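Local coordinates for protein Kinase A (Toxoplasma gondii, PDB 5J3U) that binds cAMP as the regulatory part of a cAMP-dependent protein kinase and probably holds the catalytic subunit inactive until the nucleotide arrives, at residues S45-R50 / A100-S105; D178-V183 / G209-E214; V189-F194 / A224-A229. All blocks are in the same frame, centred on the assembly; numbering follows the deposited sequence.

Interaction 1. Residues S45-R50 / A100-S105. With CMP (adenosine-3',5'-cyclic-monophosphate), chain C.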
loop_
_atom_site.group_PDB
_atom_site.type_symbol
_atom_site.label_atom_id
_atom_site.label_comp_id
_atom_site.label_asym_id
_atom_site.label_seq_id
_atom_site.Cartn_x
_atom_site.Cartn_y
_atom_site.Cartn_z
ATOM N N SER A 45 10.037 -19.372 -16.167
ATOM C CA SER A 45 10.486 -20.622 -15.539
ATOM C C SER A 45 11.891 -20.608 -14.998
ATOM O O SER A 45 12.601 -21.629 -15.019
ATOM C CB SER A 45 10.292 -21.817 -16.474
ATOM O OG SER A 45 9.012 -21.761 -17.051
ATOM N N THR A 46 12.256 -19.456 -14.448
ATOM C CA THR A 46 13.518 -19.260 -13.769
ATOM C C THR A 46 13.275 -19.336 -12.261
ATOM O O THR A 46 12.488 -18.558 -11.690
ATOM C CB THR A 46 14.139 -17.858 -14.064
ATOM O OG1 THR A 46 14.327 -17.656 -15.473
ATOM C CG2 THR A 46 15.466 -17.681 -13.337
ATOM N N CYS A 47 14.041 -20.199 -11.615
ATOM C CA CYS A 47 13.965 -20.382 -10.209
ATOM C C CYS A 47 14.878 -19.395 -9.495
ATOM O O CYS A 47 16.003 -19.719 -9.129
ATOM C CB CYS A 47 14.332 -21.838 -9.862
ATOM S SG CYS A 47 14.122 -22.155 -8.101
ATOM N N LEU A 48 14.343 -18.196 -9.226
ATOM C CA LEU A 48 15.124 -17.061 -8.698
ATOM C C LEU A 48 15.516 -17.135 -7.261
ATOM O O LEU A 48 16.641 -16.811 -6.940
ATOM C CB LEU A 48 14.366 -15.729 -8.928
ATOM C CG LEU A 48 14.983 -14.380 -8.524
ATOM C CD1 LEU A 48 16.247 -14.122 -9.299
ATOM C CD2 LEU A 48 13.982 -13.294 -8.874
ATOM N N ILE A 49 14.576 -17.468 -6.364
ATOM C CA ILE A 49 14.867 -17.570 -4.954
ATOM C C ILE A 49 14.493 -18.979 -4.497
ATOM O O ILE A 49 13.463 -19.478 -4.904
ATOM C CB ILE A 49 13.994 -16.576 -4.128
ATOM C CG1 ILE A 49 14.368 -15.130 -4.486
ATOM C CG2 ILE A 49 14.099 -16.852 -2.630
ATOM C CD1 ILE A 49 13.575 -14.102 -3.688
ATOM N N ARG A 50 15.302 -19.564 -3.632
ATOM C CA ARG A 50 15.069 -20.912 -3.198
ATOM C C ARG A 50 14.892 -20.940 -1.698
ATOM O O ARG A 50 15.718 -20.422 -0.972
ATOM C CB ARG A 50 16.224 -21.809 -3.609
ATOM C CG ARG A 50 16.526 -21.730 -5.099
ATOM C CD ARG A 50 17.312 -22.950 -5.580
ATOM N NE ARG A 50 18.602 -22.599 -6.175
ATOM C CZ ARG A 50 18.769 -21.968 -7.340
ATOM N NH1 ARG A 50 17.725 -21.558 -8.061
ATOM N NH2 ARG A 50 19.998 -21.749 -7.788
ATOM N N ALA A 100 11.834 -17.822 3.047
ATOM C CA ALA A 100 10.644 -18.516 3.537
ATOM C C ALA A 100 9.834 -19.230 2.448
ATOM O O ALA A 100 8.839 -19.901 2.752
ATOM C CB ALA A 100 9.753 -17.518 4.228
ATOM N N ALA A 101 10.221 -19.063 1.193
ATOM C CA ALA A 101 9.550 -19.637 0.054
ATOM C C ALA A 101 10.536 -19.596 -1.144
ATOM O O ALA A 101 11.556 -18.904 -1.103
ATOM C CB ALA A 101 8.271 -18.847 -0.289
ATOM N N THR A 102 10.200 -20.350 -2.174
ATOM C CA THR A 102 10.887 -20.387 -3.435
ATOM C C THR A 102 10.090 -19.495 -4.395
ATOM O O THR A 102 8.862 -19.504 -4.392
ATOM C CB THR A 102 10.936 -21.868 -3.922
ATOM O OG1 THR A 102 11.869 -22.594 -3.119
ATOM C CG2 THR A 102 11.258 -21.993 -5.380
ATOM N N VAL A 103 10.774 -18.711 -5.219
ATOM C CA VAL A 103 10.092 -17.871 -6.142
ATOM C C VAL A 103 10.545 -18.236 -7.559
ATOM O O VAL A 103 11.733 -18.222 -7.836
ATOM C CB VAL A 103 10.381 -16.380 -5.857
ATOM C CG1 VAL A 103 9.529 -15.522 -6.773
ATOM C CG2 VAL A 103 10.115 -16.036 -4.420
ATOM N N THR A 104 9.594 -18.502 -8.435
ATOM C CA THR A 104 9.877 -18.907 -9.793
ATOM C C THR A 104 9.100 -18.061 -10.764
ATOM O O THR A 104 7.916 -17.884 -10.603
ATOM C CB THR A 104 9.496 -20.428 -9.939
ATOM O OG1 THR A 104 10.267 -21.161 -8.996
ATOM C CG2 THR A 104 9.857 -20.959 -11.308
ATOM N N SER A 105 9.734 -17.575 -11.822
ATOM C CA SER A 105 8.987 -16.792 -12.809
ATOM C C SER A 105 8.032 -17.635 -13.603
ATOM O O SER A 105 8.364 -18.784 -13.972
ATOM C CB SER A 105 9.941 -16.095 -13.776
ATOM O OG SER A 105 10.845 -17.002 -14.341
HETATM P P CMP C . 11.743 -14.141 1.452
HETATM O O1P CMP C . 11.449 -15.179 2.574
HETATM O O2P CMP C . 12.998 -13.331 1.636
HETATM O "O5'" CMP C . 11.877 -15.073 0.147
HETATM C "C5'" CMP C . 10.702 -15.771 -0.268
HETATM C "C4'" CMP C . 9.609 -14.755 -0.517
HETATM O "O4'" CMP C . 8.395 -15.241 -1.006
HETATM C "C3'" CMP C . 9.278 -13.977 0.726
HETATM O "O3'" CMP C . 10.439 -13.243 1.119
HETATM C "C2'" CMP C . 8.093 -13.226 0.199
HETATM O "O2'" CMP C . 8.486 -12.049 -0.482
HETATM C "C1'" CMP C . 7.443 -14.209 -0.771
HETATM N N9 CMP C . 6.198 -14.806 -0.233
HETATM C C8 CMP C . 4.955 -14.620 -0.787
HETATM N N7 CMP C . 4.014 -15.267 -0.035
HETATM C C5 CMP C . 4.624 -15.812 0.991
HETATM C C6 CMP C . 4.173 -16.617 2.151
HETATM N N6 CMP C . 2.866 -16.936 2.315
HETATM N N1 CMP C . 5.118 -17.006 3.005
HETATM C C2 CMP C . 6.441 -16.689 2.901
HETATM N N3 CMP C . 6.931 -15.973 1.857
HETATM C C4 CMP C . 6.077 -15.524 0.886
#
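A classic beta bulge joins Ile49 and Leu48 to Val103 in the cAMP-binding beta barrel of the N-terminal cyclic nucleotide-binding domain. Strands 47-49 and 102-105 run antiparallel here. Val103 N gives a hydrogen bond to Ile49 O at 2.8 Å. In return Val103 O takes Ile49 N at 3.3 Å, a long but nearly straight bond. Leu48 N also turns to Val103 O, but that bond is weak and bent. Beside the bulge, the side chains of Ile49 and Val103 lie side by side and point the same way. Val103 CG2 sits beside its own backbone N and meets Ile49 CB at 3.9 Å. The same methyl is 3.9 Å from O4' of the cAMP ribose. Ile49 CG2 touches Ala101 O at 3.6 Å. Phe88 packs on both side chains.

At the other end Ser105 closes the pair. Its chi1 of 52° sets OG between the backbone N and the carbonyl carbon, where Thr46 N reaches it at 2.8 Å. Ser105 OG is also bonded to Glu43 O. Ser105 N bonds to Thr46 O, and Ser45 N to Ser105 O.

Ala100 N gives a nearly straight bond of 2.7 Å to O1P of the nucleotide. The nucleotide is also hydrogen-bonded to Arg99 and Gly89. The loop entering strand 102-105 thus gives the charged phosphate a backbone N-H, while Val103 sets a methyl beside the ribose and Ile49 lies nearer O5'.

Interaction 2. Residues D178-V183 / G209-E214. With CMP (adenosine-3',5'-cyclic-monophosphate), chain B.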
loop_
_atom_site.group_PDB
_atom_site.type_symbol
_atom_site.label_atom_id
_atom_site.label_comp_id
_atom_site.label_asym_id
_atom_site.label_seq_id
_atom_site.Cartn_x
_atom_site.Cartn_y
_atom_site.Cartn_z
ATOM N N ASP A 178 -11.775 3.632 -5.360
ATOM C CA ASP A 178 -11.134 2.384 -5.018
ATOM C C ASP A 178 -10.207 2.529 -3.799
ATOM O O ASP A 178 -9.331 1.696 -3.587
ATOM C CB ASP A 178 -10.297 1.900 -6.180
ATOM C CG ASP A 178 -11.110 1.482 -7.375
ATOM O OD1 ASP A 178 -12.156 0.825 -7.210
ATOM O OD2 ASP A 178 -10.674 1.823 -8.488
ATOM N N VAL A 179 -10.442 3.564 -2.990
ATOM C CA VAL A 179 -9.563 3.805 -1.793
ATOM C C VAL A 179 -10.407 4.256 -0.599
ATOM O O VAL A 179 -11.298 5.125 -0.731
ATOM C CB VAL A 179 -8.494 4.873 -2.067
ATOM C CG1 VAL A 179 -7.595 5.105 -0.821
ATOM C CG2 VAL A 179 -7.667 4.480 -3.264
ATOM N N PHE A 180 -10.116 3.680 0.568
ATOM C CA PHE A 180 -10.713 4.073 1.854
ATOM C C PHE A 180 -9.660 4.901 2.579
ATOM O O PHE A 180 -8.494 4.526 2.531
ATOM C CB PHE A 180 -11.081 2.807 2.643
ATOM C CG PHE A 180 -11.550 3.042 4.061
ATOM C CD1 PHE A 180 -12.707 3.712 4.332
ATOM C CD2 PHE A 180 -10.795 2.573 5.135
ATOM C CE1 PHE A 180 -13.164 3.880 5.619
ATOM C CE2 PHE A 180 -11.266 2.687 6.423
ATOM C CZ PHE A 180 -12.431 3.347 6.695
ATOM N N TYR A 181 -10.075 6.025 3.190
ATOM C CA TYR A 181 -9.199 6.965 3.849
ATOM C C TYR A 181 -9.501 7.174 5.346
ATOM O O TYR A 181 -10.645 7.113 5.795
ATOM C CB TYR A 181 -9.323 8.332 3.158
ATOM C CG TYR A 181 -8.925 8.368 1.720
ATOM C CD1 TYR A 181 -7.612 8.543 1.337
ATOM C CD2 TYR A 181 -9.889 8.225 0.720
ATOM C CE1 TYR A 181 -7.255 8.597 -0.010
ATOM C CE2 TYR A 181 -9.543 8.238 -0.603
ATOM C CZ TYR A 181 -8.243 8.440 -0.971
ATOM O OH TYR A 181 -7.873 8.493 -2.293
ATOM N N ILE A 182 -8.454 7.289 6.147
ATOM C CA ILE A 182 -8.553 7.696 7.527
ATOM C C ILE A 182 -7.574 8.883 7.727
ATOM O O ILE A 182 -6.401 8.843 7.296
ATOM C CB ILE A 182 -8.184 6.581 8.495
ATOM C CG1 ILE A 182 -8.800 5.219 8.062
ATOM C CG2 ILE A 182 -8.615 7.016 9.872
ATOM C CD1 ILE A 182 -8.273 4.030 8.868
ATOM N N VAL A 183 -8.047 9.959 8.333
ATOM C CA VAL A 183 -7.244 11.113 8.489
ATOM C C VAL A 183 -6.280 10.805 9.649
ATOM O O VAL A 183 -6.718 10.562 10.775
ATOM C CB VAL A 183 -8.074 12.361 8.882
ATOM C CG1 VAL A 183 -7.178 13.536 9.122
ATOM C CG2 VAL A 183 -9.121 12.729 7.799
ATOM N N GLY A 209 -8.375 11.056 12.900
ATOM C CA GLY A 209 -9.065 9.887 13.356
ATOM C C GLY A 209 -10.363 9.592 12.630
ATOM O O GLY A 209 -10.872 8.524 12.725
ATOM N N ASP A 210 -10.886 10.556 11.890
ATOM C CA ASP A 210 -12.117 10.310 11.102
ATOM C C ASP A 210 -11.825 9.572 9.792
ATOM O O ASP A 210 -10.739 9.705 9.241
ATOM C CB ASP A 210 -12.744 11.620 10.733
ATOM C CG ASP A 210 -13.370 12.334 11.918
ATOM O OD1 ASP A 210 -13.744 11.651 12.882
ATOM O OD2 ASP A 210 -13.471 13.578 11.893
ATOM N N TYR A 211 -12.811 8.849 9.277
ATOM C CA TYR A 211 -12.652 8.113 8.020
ATOM C C TYR A 211 -13.619 8.656 6.973
ATOM O O TYR A 211 -14.618 9.288 7.325
ATOM C CB TYR A 211 -12.901 6.624 8.211
ATOM C CG TYR A 211 -14.269 6.304 8.727
ATOM C CD1 TYR A 211 -15.373 6.284 7.882
ATOM C CD2 TYR A 211 -14.471 6.094 10.110
ATOM C CE1 TYR A 211 -16.648 6.056 8.394
ATOM C CE2 TYR A 211 -15.748 5.871 10.623
ATOM C CZ TYR A 211 -16.818 5.854 9.774
ATOM O OH TYR A 211 -18.069 5.624 10.345
ATOM N N PHE A 212 -13.298 8.398 5.710
ATOM C CA PHE A 212 -14.218 8.722 4.612
ATOM C C PHE A 212 -13.862 7.853 3.407
ATOM O O PHE A 212 -12.793 7.250 3.368
ATOM C CB PHE A 212 -14.161 10.221 4.272
ATOM C CG PHE A 212 -12.814 10.728 3.859
ATOM C CD1 PHE A 212 -12.399 10.654 2.517
ATOM C CD2 PHE A 212 -11.929 11.285 4.776
ATOM C CE1 PHE A 212 -11.200 11.165 2.085
ATOM C CE2 PHE A 212 -10.684 11.783 4.344
ATOM C CZ PHE A 212 -10.301 11.716 3.019
ATOM N N GLY A 213 -14.743 7.832 2.389
ATOM C CA GLY A 213 -14.457 7.126 1.175
ATOM C C GLY A 213 -14.898 5.680 1.249
ATOM O O GLY A 213 -14.495 4.893 0.398
ATOM N N GLU A 214 -15.724 5.319 2.240
ATOM C CA GLU A 214 -16.182 3.944 2.356
ATOM C C GLU A 214 -17.359 3.647 1.426
ATOM O O GLU A 214 -17.518 2.496 1.056
ATOM C CB GLU A 214 -16.591 3.544 3.767
ATOM C CG GLU A 214 -17.918 4.045 4.347
ATOM C CD GLU A 214 -18.055 5.539 4.642
ATOM O OE1 GLU A 214 -17.229 6.351 4.231
ATOM O OE2 GLU A 214 -19.039 5.947 5.331
HETATM P P CMP B . -17.587 7.999 -0.872
HETATM O O1P CMP B . -16.749 6.822 -1.166
HETATM O O2P CMP B . -18.940 8.117 -1.584
HETATM O "O5'" CMP B . -16.715 9.301 -1.198
HETATM C "C5'" CMP B . -17.228 10.565 -0.735
HETATM C "C4'" CMP B . -17.277 10.416 0.788
HETATM O "O4'" CMP B . -17.799 11.547 1.504
HETATM C "C3'" CMP B . -18.277 9.344 1.176
HETATM O "O3'" CMP B . -17.781 8.071 0.738
HETATM C "C2'" CMP B . -18.421 9.537 2.664
HETATM O "O2'" CMP B . -17.301 8.955 3.391
HETATM C "C1'" CMP B . -18.224 11.047 2.749
HETATM N N9 CMP B . -19.429 11.741 3.094
HETATM C C8 CMP B . -19.465 12.712 4.033
HETATM N N7 CMP B . -20.745 13.241 4.120
HETATM C C5 CMP B . -21.506 12.624 3.191
HETATM C C6 CMP B . -22.931 12.675 2.749
HETATM N N6 CMP B . -23.826 13.546 3.311
HETATM N N1 CMP B . -23.271 11.823 1.770
HETATM C C2 CMP B . -22.436 10.955 1.137
HETATM N N3 CMP B . -21.120 10.857 1.515
HETATM C C4 CMP B . -20.635 11.624 2.519
#
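Phe212 holds CG between its backbone N and carbonyl carbon (chi1 59°), while Tyr181 holds CG anti to its carbonyl carbon (chi1 -62°), and the two side chains meet on one face of the strand pair. Tyr181 CB lies over a face of the Phe212 ring, 3.7 Å from the centroid, as a CH-pi contact. Tyr181 CD2 comes within 3.5 Å of Phe212 CE1. The ring planes are only 18° apart, but the rings are slid so far that they barely overlap. Val183 CG2 meets the Phe212 ring at its edge, in plane.

Phe180 and Tyr211 pack together away from that face. Phe180 CZ touches Tyr211 CB at 3.6 Å, with the two rings oblique to each other. Phe243 meets the Phe180 ring edge-to-face, and helix 250-257 packs against Tyr211.

The backbones are antiparallel. Tyr181 and Phe212 exchange two N-H to O bonds. Val183 N bonds to Asp210 O, and Gly209 N to Val183 O at 2.7 Å.

Beyond the strand the chain turns into the cAMP site. Gly213 N donates to the ribose O2' at 3.0 Å, and O2' donates to Glu214 OE1 at 2.7 Å. Glu214 OE2 is hydrogen-bonded to Tyr261 OH, which also bonds the nucleotide. Both carboxylate oxygens therefore have a partner. The ribose hydroxyl is gripped both as acceptor, by the backbone, and as donor, by the carboxylate.

Interaction 3. Residues V189-F194 / A224-A229. With CMP (adenosine-3',5'-cyclic-monophosphate), chain B.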
loop_
_atom_site.group_PDB
_atom_site.type_symbol
_atom_site.label_atom_id
_atom_site.label_comp_id
_atom_site.label_asym_id
_atom_site.label_seq_id
_atom_site.Cartn_x
_atom_site.Cartn_y
_atom_site.Cartn_z
ATOM N N VAL A 189 -12.836 18.712 4.488
ATOM C CA VAL A 189 -14.245 18.942 4.421
ATOM C C VAL A 189 -14.874 18.121 3.273
ATOM O O VAL A 189 -14.261 17.958 2.234
ATOM C CB VAL A 189 -14.598 20.442 4.231
ATOM C CG1 VAL A 189 -14.084 21.204 5.477
ATOM C CG2 VAL A 189 -13.962 20.999 2.968
ATOM N N ALA A 190 -16.043 17.590 3.535
ATOM C CA ALA A 190 -16.866 16.940 2.509
ATOM C C ALA A 190 -17.862 17.972 2.008
ATOM O O ALA A 190 -18.578 18.602 2.826
ATOM C CB ALA A 190 -17.603 15.776 3.096
ATOM N N THR A 191 -17.964 18.070 0.691
ATOM C CA THR A 191 -19.009 18.915 0.064
ATOM C C THR A 191 -19.735 18.030 -0.912
ATOM O O THR A 191 -19.118 17.151 -1.558
ATOM C CB THR A 191 -18.406 20.155 -0.618
ATOM O OG1 THR A 191 -17.688 19.818 -1.814
ATOM C CG2 THR A 191 -17.444 20.864 0.281
ATOM N N LYS A 192 -21.031 18.278 -1.076
ATOM C CA LYS A 192 -21.873 17.443 -1.862
ATOM C C LYS A 192 -22.877 18.268 -2.642
ATOM O O LYS A 192 -23.586 19.074 -2.025
ATOM C CB LYS A 192 -22.625 16.495 -0.941
ATOM C CG LYS A 192 -23.575 15.511 -1.620
ATOM C CD LYS A 192 -24.049 14.435 -0.633
ATOM C CE LYS A 192 -24.858 13.359 -1.332
ATOM N NZ LYS A 192 -25.828 12.749 -0.400
ATOM N N SER A 193 -22.942 17.992 -3.944
ATOM C CA SER A 193 -24.047 18.481 -4.826
ATOM C C SER A 193 -25.210 17.527 -4.666
ATOM O O SER A 193 -25.077 16.301 -4.902
ATOM C CB SER A 193 -23.614 18.565 -6.285
ATOM O OG SER A 193 -24.752 18.570 -7.150
ATOM N N PHE A 194 -26.346 18.055 -4.235
ATOM C CA PHE A 194 -27.567 17.261 -4.079
ATOM C C PHE A 194 -28.392 17.026 -5.362
ATOM O O PHE A 194 -29.406 16.376 -5.322
ATOM C CB PHE A 194 -28.431 17.838 -2.943
ATOM C CG PHE A 194 -27.835 17.542 -1.588
ATOM C CD1 PHE A 194 -26.833 18.342 -1.093
ATOM C CD2 PHE A 194 -28.194 16.422 -0.900
ATOM C CE1 PHE A 194 -26.233 18.054 0.130
ATOM C CE2 PHE A 194 -27.587 16.112 0.307
ATOM C CZ PHE A 194 -26.610 16.935 0.823
ATOM N N ALA A 224 -19.810 9.724 -3.653
ATOM C CA ALA A 224 -21.041 10.459 -3.327
ATOM C C ALA A 224 -20.837 11.949 -2.898
ATOM O O ALA A 224 -21.821 12.707 -2.747
ATOM C CB ALA A 224 -21.868 9.698 -2.296
ATOM N N ALA A 225 -19.589 12.358 -2.743
ATOM C CA ALA A 225 -19.234 13.714 -2.296
ATOM C C ALA A 225 -17.785 13.993 -2.657
ATOM O O ALA A 225 -17.030 13.061 -2.989
ATOM C CB ALA A 225 -19.463 13.832 -0.790
ATOM N N ASN A 226 -17.419 15.275 -2.654
ATOM C CA ASN A 226 -16.059 15.720 -2.675
ATOM C C ASN A 226 -15.523 15.646 -1.259
ATOM O O ASN A 226 -16.286 15.916 -0.325
ATOM C CB ASN A 226 -15.932 17.157 -3.139
ATOM C CG ASN A 226 -16.596 17.362 -4.469
ATOM O OD1 ASN A 226 -16.150 16.760 -5.465
ATOM N ND2 ASN A 226 -17.687 18.159 -4.506
ATOM N N VAL A 227 -14.256 15.302 -1.123
ATOM C CA VAL A 227 -13.514 15.511 0.178
ATOM C C VAL A 227 -12.280 16.313 -0.140
ATOM O O VAL A 227 -11.432 15.900 -0.970
ATOM C CB VAL A 227 -13.239 14.214 0.971
ATOM C CG1 VAL A 227 -12.539 14.573 2.304
ATOM C CG2 VAL A 227 -14.522 13.412 1.185
ATOM N N ILE A 228 -12.170 17.495 0.496
ATOM C CA ILE A 228 -11.172 18.452 0.164
ATOM C C ILE A 228 -10.271 18.759 1.398
ATOM O O ILE A 228 -10.797 18.989 2.463
ATOM C CB ILE A 228 -11.854 19.794 -0.253
ATOM C CG1 ILE A 228 -12.828 19.585 -1.451
ATOM C CG2 ILE A 228 -10.787 20.804 -0.613
ATOM C CD1 ILE A 228 -13.840 20.704 -1.598
ATOM N N ALA A 229 -8.970 18.781 1.214
ATOM C CA ALA A 229 -8.061 19.073 2.359
ATOM C C ALA A 229 -8.304 20.532 2.821
ATOM O O ALA A 229 -8.481 21.438 1.994
ATOM C CB ALA A 229 -6.636 18.898 1.954
HETATM P P CMP B . -17.587 7.999 -0.872
HETATM O O1P CMP B . -16.749 6.822 -1.166
HETATM O O2P CMP B . -18.940 8.117 -1.584
HETATM O "O5'" CMP B . -16.715 9.301 -1.198
HETATM C "C5'" CMP B . -17.228 10.565 -0.735
HETATM C "C4'" CMP B . -17.277 10.416 0.788
HETATM O "O4'" CMP B . -17.799 11.547 1.504
HETATM C "C3'" CMP B . -18.277 9.344 1.176
HETATM O "O3'" CMP B . -17.781 8.071 0.738
HETATM C "C2'" CMP B . -18.421 9.537 2.664
HETATM O "O2'" CMP B . -17.301 8.955 3.391
HETATM C "C1'" CMP B . -18.224 11.047 2.749
HETATM N N9 CMP B . -19.429 11.741 3.094
HETATM C C8 CMP B . -19.465 12.712 4.033
HETATM N N7 CMP B . -20.745 13.241 4.120
HETATM C C5 CMP B . -21.506 12.624 3.191
HETATM C C6 CMP B . -22.931 12.675 2.749
HETATM N N6 CMP B . -23.826 13.546 3.311
HETATM N N1 CMP B . -23.271 11.823 1.770
HETATM C C2 CMP B . -22.436 10.955 1.137
HETATM N N3 CMP B . -21.120 10.857 1.515
HETATM C C4 CMP B . -20.635 11.624 2.519
#
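Backbone hydrogen bonds zip Val189 to Ile228 and Thr191 to Asn226 as two antiparallel hydrogen-bonded pairs. Each pair exchanges two N-H to O bonds. Ile228 N to Val189 O and Asn226 N to Thr191 O are both 2.8 Å. Between them Ala190 faces Val227 as a non-hydrogen-bonded pair, and Ala190 CA makes a CA-H...O contact of 3.1 Å to Asn226 O.

One side-chain bond is added. Thr191 chi1 of 71° puts OG1 between its backbone N and carbonyl carbon, and Asn226 ND2 donates to it at 3.2 Å. The oxygen lies close to the amide plane. Asn226 OD1 takes Gln173 N, so both ends of the amide are used.

Apolar contacts lie on both sides of the sheet. On the Thr191 side, Val189 CG2 meets Ile228 CB at 4.0 Å, and Ile228 CD1 reaches the Thr191 side chain. On the other, Ala190 CB lies 3.7 Å from C8 of the adenine, and Val227 CG2 touches the ribose O4'.

Polar contacts with cAMP come from two directions. Ala224 N gives a nearly straight bond of 2.8 Å to O2P. The extended Lys192 side chain runs past Ala224 O, its CE 3.4 Å from that oxygen, and NZ makes a weak bond to adenine N1. Arg223 and Glu214 also bind the nucleotide.

The Ala224 N-H at the phosphate, just after Arg223, is typical of the phosphate-binding cassette. The strands beyond it form the barrel wall along sugar and base, as in cyclic nucleotide-binding domains.

Overall arrangement
From the N terminus, interaction 1 comes first. It pairs 45-50 with 100-105 and closes a loop of 49 residues in the first cyclic nucleotide-binding domain, bringing together an outermost strand of its sheet and the strand that follows Ala100. Interactions 2 and 3 lie in the second such domain. Interaction 2 closes a loop of 25 residues and interaction 3 one of 29, and the two cross. Strands 179-183 and 187-192 follow each other but belong to different sheets. Phe212 CE1 packs on Val227 CG1 at 3.7 Å, where the two contacts touch. Both reach the same cAMP. Interaction 1 lines a separate cAMP; the centres of interactions 1 and 3 are about 47 Å apart.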